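Ureidoglycolate hydrolase from Arabidopsis thaliana hydrolyses (S)-ureidoglycolate to glyoxylate, ammonium and carbon dioxide in purine breakdown, working as a manganese-dependent homodimer of the peptidase M20 family. One contact in two of its structures: PDB 4PXC (chain A, 1.89 Å), residues I209-I214 and G399-P404, and PDB 4PXB (chain B, 1.90 Å), residues I209-I214 and G399-P404. Structure 2 is superposed on structure 1 by the backbone atoms of these residues (RMSD 0.07 Å); each is numbered along its deposited sequence.

Structure 1 (4PXC); sequences IEQGPI and GYSHKP. It carries 1 engineered substitution outside these segments. With MN (manganese (II) ion), chain C; HGY ((2S)-amino(hydroxy)ethanoic acid), chain D.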
# COMPACT_ATOMS: atom_id res chain seq x y z
N ILE A 209 12.44 22.06 16.66
CA ILE A 209 13.14 21.04 17.44
C ILE A 209 14.32 20.54 16.61
O ILE A 209 14.27 20.59 15.39
CB ILE A 209 12.23 19.84 17.83
CG1 ILE A 209 11.65 19.15 16.59
CG2 ILE A 209 11.11 20.31 18.77
CD1 ILE A 209 10.94 17.85 16.92
N GLU A 210 15.39 20.09 17.29
CA GLU A 210 16.63 19.71 16.60
C GLU A 210 16.45 18.57 15.61
O GLU A 210 17.05 18.59 14.54
CB GLU A 210 17.71 19.29 17.62
CG GLU A 210 19.04 18.88 16.96
CD GLU A 210 20.04 18.26 17.93
OE1 GLU A 210 20.02 18.62 19.13
OE2 GLU A 210 20.84 17.40 17.49
N GLN A 211 15.62 17.59 15.99
CA GLN A 211 15.48 16.33 15.26
C GLN A 211 16.81 15.59 15.23
O GLN A 211 17.12 14.87 14.28
CB GLN A 211 14.90 16.54 13.85
CG GLN A 211 13.57 17.29 13.90
CD GLN A 211 13.00 17.61 12.54
OE1 GLN A 211 13.59 18.38 11.77
NE2 GLN A 211 11.85 17.04 12.23
N GLY A 212 17.58 15.78 16.30
CA GLY A 212 18.81 15.06 16.53
C GLY A 212 19.13 15.10 18.01
O GLY A 212 18.49 15.83 18.76
N PRO A 213 20.10 14.30 18.45
CA PRO A 213 20.40 14.13 19.88
C PRO A 213 21.53 15.01 20.40
O PRO A 213 21.87 14.88 21.57
CB PRO A 213 20.85 12.67 19.96
CG PRO A 213 21.56 12.45 18.63
CD PRO A 213 20.87 13.35 17.61
N ILE A 214 22.08 15.89 19.57
CA ILE A 214 23.32 16.60 19.92
C ILE A 214 23.18 17.58 21.10
O ILE A 214 24.00 17.56 22.01
CB ILE A 214 23.89 17.36 18.70
CG1 ILE A 214 24.17 16.41 17.53
CG2 ILE A 214 25.19 18.09 19.09
CD1 ILE A 214 25.32 15.44 17.78
N GLY A 399 16.70 12.72 20.16
CA GLY A 399 16.64 13.15 18.77
C GLY A 399 15.47 12.61 17.97
O GLY A 399 15.38 12.85 16.76
N TYR A 400 14.56 11.90 18.64
CA TYR A 400 13.42 11.28 17.96
C TYR A 400 12.59 12.31 17.21
O TYR A 400 12.25 13.36 17.76
CB TYR A 400 12.49 10.66 18.99
CG TYR A 400 13.03 9.51 19.80
CD1 TYR A 400 13.90 8.57 19.24
CD2 TYR A 400 12.64 9.34 21.13
CE1 TYR A 400 14.37 7.49 20.00
CE2 TYR A 400 13.11 8.28 21.89
CZ TYR A 400 13.97 7.36 21.32
OH TYR A 400 14.41 6.31 22.10
N SER A 401 12.23 12.00 15.96
CA SER A 401 11.27 12.83 15.23
C SER A 401 10.63 11.97 14.15
O SER A 401 11.14 10.90 13.83
CB SER A 401 11.96 14.04 14.59
OG SER A 401 11.01 15.03 14.20
N HIS A 402 9.52 12.45 13.60
CA HIS A 402 8.71 11.68 12.64
C HIS A 402 8.19 10.39 13.24
O HIS A 402 8.01 9.39 12.53
CB HIS A 402 9.48 11.41 11.35
CG HIS A 402 9.60 12.61 10.48
ND1 HIS A 402 10.17 12.56 9.22
CD2 HIS A 402 9.22 13.89 10.67
CE1 HIS A 402 10.13 13.77 8.68
NE2 HIS A 402 9.56 14.59 9.54
N LYS A 403 7.93 10.41 14.54
CA LYS A 403 7.36 9.26 15.22
C LYS A 403 6.84 9.73 16.57
O LYS A 403 7.29 10.77 17.07
CB LYS A 403 8.38 8.11 15.35
CG LYS A 403 9.73 8.48 15.97
CD LYS A 403 10.60 7.20 16.06
CE LYS A 403 12.00 7.52 16.58
NZ LYS A 403 12.86 6.31 16.71
N PRO A 404 5.86 9.01 17.15
CA PRO A 404 5.19 9.54 18.34
C PRO A 404 6.06 9.68 19.59
O PRO A 404 5.62 10.32 20.54
CB PRO A 404 4.04 8.54 18.59
CG PRO A 404 4.49 7.27 17.90
CD PRO A 404 5.24 7.75 16.68
MN MN C . 9.13 16.90 9.35
OXT HGY D . 11.90 15.37 5.97
C HGY D . 12.16 16.52 6.45
O HGY D . 13.34 16.98 6.46
CA HGY D . 11.06 17.32 7.08
OB HGY D . 9.84 16.67 7.02
N HGY D . 10.95 18.68 6.64
O HOH W 1 15.68 12.53 14.13
O HOH W 2 11.45 17.30 9.63
O HOH W 3 8.99 19.09 8.31
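Beside the manganese site of this M20-family hydrolase, two loops meet, one following strand 201-209 and the other following strand 389-394, and Gln211 reaches across to Ser401. With CG beside the backbone N (chi1 -55°) and the chain extended beyond it, Gln211 sends NE2 to Ser401 OG at 2.9 Å, nearly straight (165°) and in the amide plane. Ser401 OG is also hydrogen-bonded to Glu406, and Ile209 CD1 packs against OG at 3.9 Å. The same Gln211 NE2 donates to a water 2.6 Å away that ligates the manganese. His402 NE2 binds this metal at 2.4 Å, together with Asp103 and Glu138, while ND1 is held by Asn294 O of the second subunit. The hydroxyl OB of (S)-hydroxyglycine lies 2.5 Å from the manganese, and a further water completes its shell.

Structure 1 against structure 2
The loops superpose within the error, and Ile209(A), Gln211(A), Ser401(A) and His402(A) keep their places in chain B. What changes is the bound group: (S)-hydroxyglycine in structure 1 gives way to (S)-ureidoglycolate in structure 2, which carries a carbamoyl group on its nitrogen. The carbonyl oxygen O1 of that group stands where water 2 is in structure 1. It takes over the water's place in the manganese shell, and the hydrogen bond of Gln211(A) NE2 to the water is replaced by one from Gln211(B) NE2 to O1. In both structures the same NE2 still donates to the serine hydroxyl, Ser401(A) OG or Ser401(B) OG. Each ligand also brings an oxygen into the metal shell from its hydroxyl, OB in structure 1 and O2 in structure 2, and the metal-bound waters 3 and 5 share one place. The carbamoyl group further adds its terminal nitrogen N1, which makes a weak hydrogen bond to Gln211(B) OE1.

Structure 2 (4PXB); sequences IEQGPI and GYSHKP. It carries 1 engineered substitution outside these segments. With MN (manganese (II) ion), chain E; UGC ((2S)-(carbamoylamino)(hydroxy)ethanoic acid), chain F.
At the manganese site, the substrate-binding Gln211 reaches across to Ser401. With CG beside the backbone N (chi1 -53°) and the chain extended beyond it, Gln211 sends NE2 to Ser401 OG at 2.9 Å, nearly straight (163°) and in the amide plane. Ser401 OG is also hydrogen-bonded to Glu406, and Ile209 CD1 packs against OG at 3.9 Å. The same Gln211 NE2 donates to O1 of (S)-ureidoglycolate at 2.7 Å, and Gln211 OE1 accepts a weak hydrogen bond from the ligand's N1 at 2.8 Å. His402 NE2 binds the manganese at 2.3 Å, together with Asp103 and Glu138, while ND1 is held by Asn294 O of the second subunit. The ligand chelates the metal through its hydroxyl O2 and its carbamoyl O1, each 2.6 Å from the manganese, and a water completes the shell.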
# COMPACT_ATOMS: atom_id res chain seq x y z
N ILE B 209 12.38 22.03 16.67
CA ILE B 209 13.09 21.01 17.45
C ILE B 209 14.29 20.54 16.63
O ILE B 209 14.24 20.54 15.40
CB ILE B 209 12.20 19.81 17.85
CG1 ILE B 209 11.61 19.11 16.62
CG2 ILE B 209 11.10 20.25 18.78
CD1 ILE B 209 11.06 17.71 16.92
N GLU B 210 15.36 20.14 17.31
CA GLU B 210 16.58 19.73 16.63
C GLU B 210 16.40 18.57 15.65
O GLU B 210 16.99 18.58 14.57
CB GLU B 210 17.68 19.35 17.63
CG GLU B 210 18.98 18.94 16.93
CD GLU B 210 19.99 18.33 17.87
OE1 GLU B 210 20.01 18.69 19.07
OE2 GLU B 210 20.79 17.48 17.41
N GLN B 211 15.59 17.58 16.04
CA GLN B 211 15.47 16.32 15.29
C GLN B 211 16.81 15.59 15.25
O GLN B 211 17.14 14.88 14.29
CB GLN B 211 14.88 16.53 13.89
CG GLN B 211 13.57 17.30 13.92
CD GLN B 211 13.01 17.63 12.55
OE1 GLN B 211 13.62 18.39 11.78
NE2 GLN B 211 11.85 17.08 12.24
N GLY B 212 17.58 15.76 16.32
CA GLY B 212 18.82 15.05 16.51
C GLY B 212 19.15 15.10 17.98
O GLY B 212 18.51 15.84 18.72
N PRO B 213 20.13 14.30 18.42
CA PRO B 213 20.43 14.14 19.85
C PRO B 213 21.56 15.04 20.35
O PRO B 213 21.94 14.90 21.52
CB PRO B 213 20.91 12.69 19.92
CG PRO B 213 21.66 12.51 18.60
CD PRO B 213 20.91 13.37 17.58
N ILE B 214 22.08 15.92 19.50
CA ILE B 214 23.31 16.64 19.84
C ILE B 214 23.16 17.55 21.05
O ILE B 214 23.94 17.46 22.00
CB ILE B 214 23.85 17.46 18.66
CG1 ILE B 214 24.21 16.54 17.48
CG2 ILE B 214 25.08 18.25 19.08
CD1 ILE B 214 25.25 15.51 17.83
N GLY B 399 16.67 12.65 20.24
CA GLY B 399 16.72 13.05 18.84
C GLY B 399 15.52 12.58 18.02
O GLY B 399 15.46 12.85 16.82
N TYR B 400 14.58 11.89 18.66
CA TYR B 400 13.45 11.30 17.94
C TYR B 400 12.62 12.35 17.21
O TYR B 400 12.28 13.40 17.77
CB TYR B 400 12.49 10.60 18.90
CG TYR B 400 13.05 9.41 19.63
CD1 TYR B 400 14.00 8.58 19.03
CD2 TYR B 400 12.61 9.11 20.91
CE1 TYR B 400 14.49 7.47 19.71
CE2 TYR B 400 13.09 8.01 21.59
CZ TYR B 400 14.03 7.19 20.99
OH TYR B 400 14.51 6.10 21.68
N SER B 401 12.25 12.05 15.97
CA SER B 401 11.30 12.85 15.22
C SER B 401 10.64 11.97 14.16
O SER B 401 11.13 10.87 13.87
CB SER B 401 11.99 14.07 14.59
OG SER B 401 11.02 15.02 14.14
N HIS B 402 9.52 12.43 13.61
CA HIS B 402 8.73 11.66 12.65
C HIS B 402 8.23 10.35 13.23
O HIS B 402 8.03 9.38 12.51
CB HIS B 402 9.49 11.41 11.35
CG HIS B 402 9.64 12.64 10.51
ND1 HIS B 402 10.25 12.64 9.28
CD2 HIS B 402 9.23 13.90 10.74
CE1 HIS B 402 10.22 13.86 8.78
NE2 HIS B 402 9.61 14.64 9.64
N LYS B 403 8.05 10.33 14.55
CA LYS B 403 7.40 9.22 15.24
C LYS B 403 6.82 9.75 16.54
O LYS B 403 7.25 10.81 17.01
CB LYS B 403 8.39 8.07 15.47
CG LYS B 403 9.73 8.50 16.07
CD LYS B 403 10.59 7.25 16.28
CE LYS B 403 12.05 7.58 16.41
NZ LYS B 403 12.85 6.34 16.69
N PRO B 404 5.83 9.05 17.12
CA PRO B 404 5.13 9.60 18.29
C PRO B 404 5.99 9.77 19.56
O PRO B 404 5.54 10.44 20.50
CB PRO B 404 4.00 8.59 18.54
CG PRO B 404 4.45 7.34 17.86
CD PRO B 404 5.21 7.80 16.66
MN MN E . 9.07 16.87 9.35
O3 UGC F . 12.09 15.21 5.96
C3 UGC F . 12.26 16.33 6.49
O4 UGC F . 13.40 16.92 6.44
C2 UGC F . 11.17 16.93 7.30
O2 UGC F . 9.88 16.73 6.90
N2 UGC F . 11.42 18.31 7.61
C1 UGC F . 11.67 18.28 9.02
O1 UGC F . 11.61 17.18 9.57
N1 UGC F . 11.98 19.47 9.77
O HOH W 4 15.91 12.46 14.09
O HOH W 5 9.03 19.05 8.33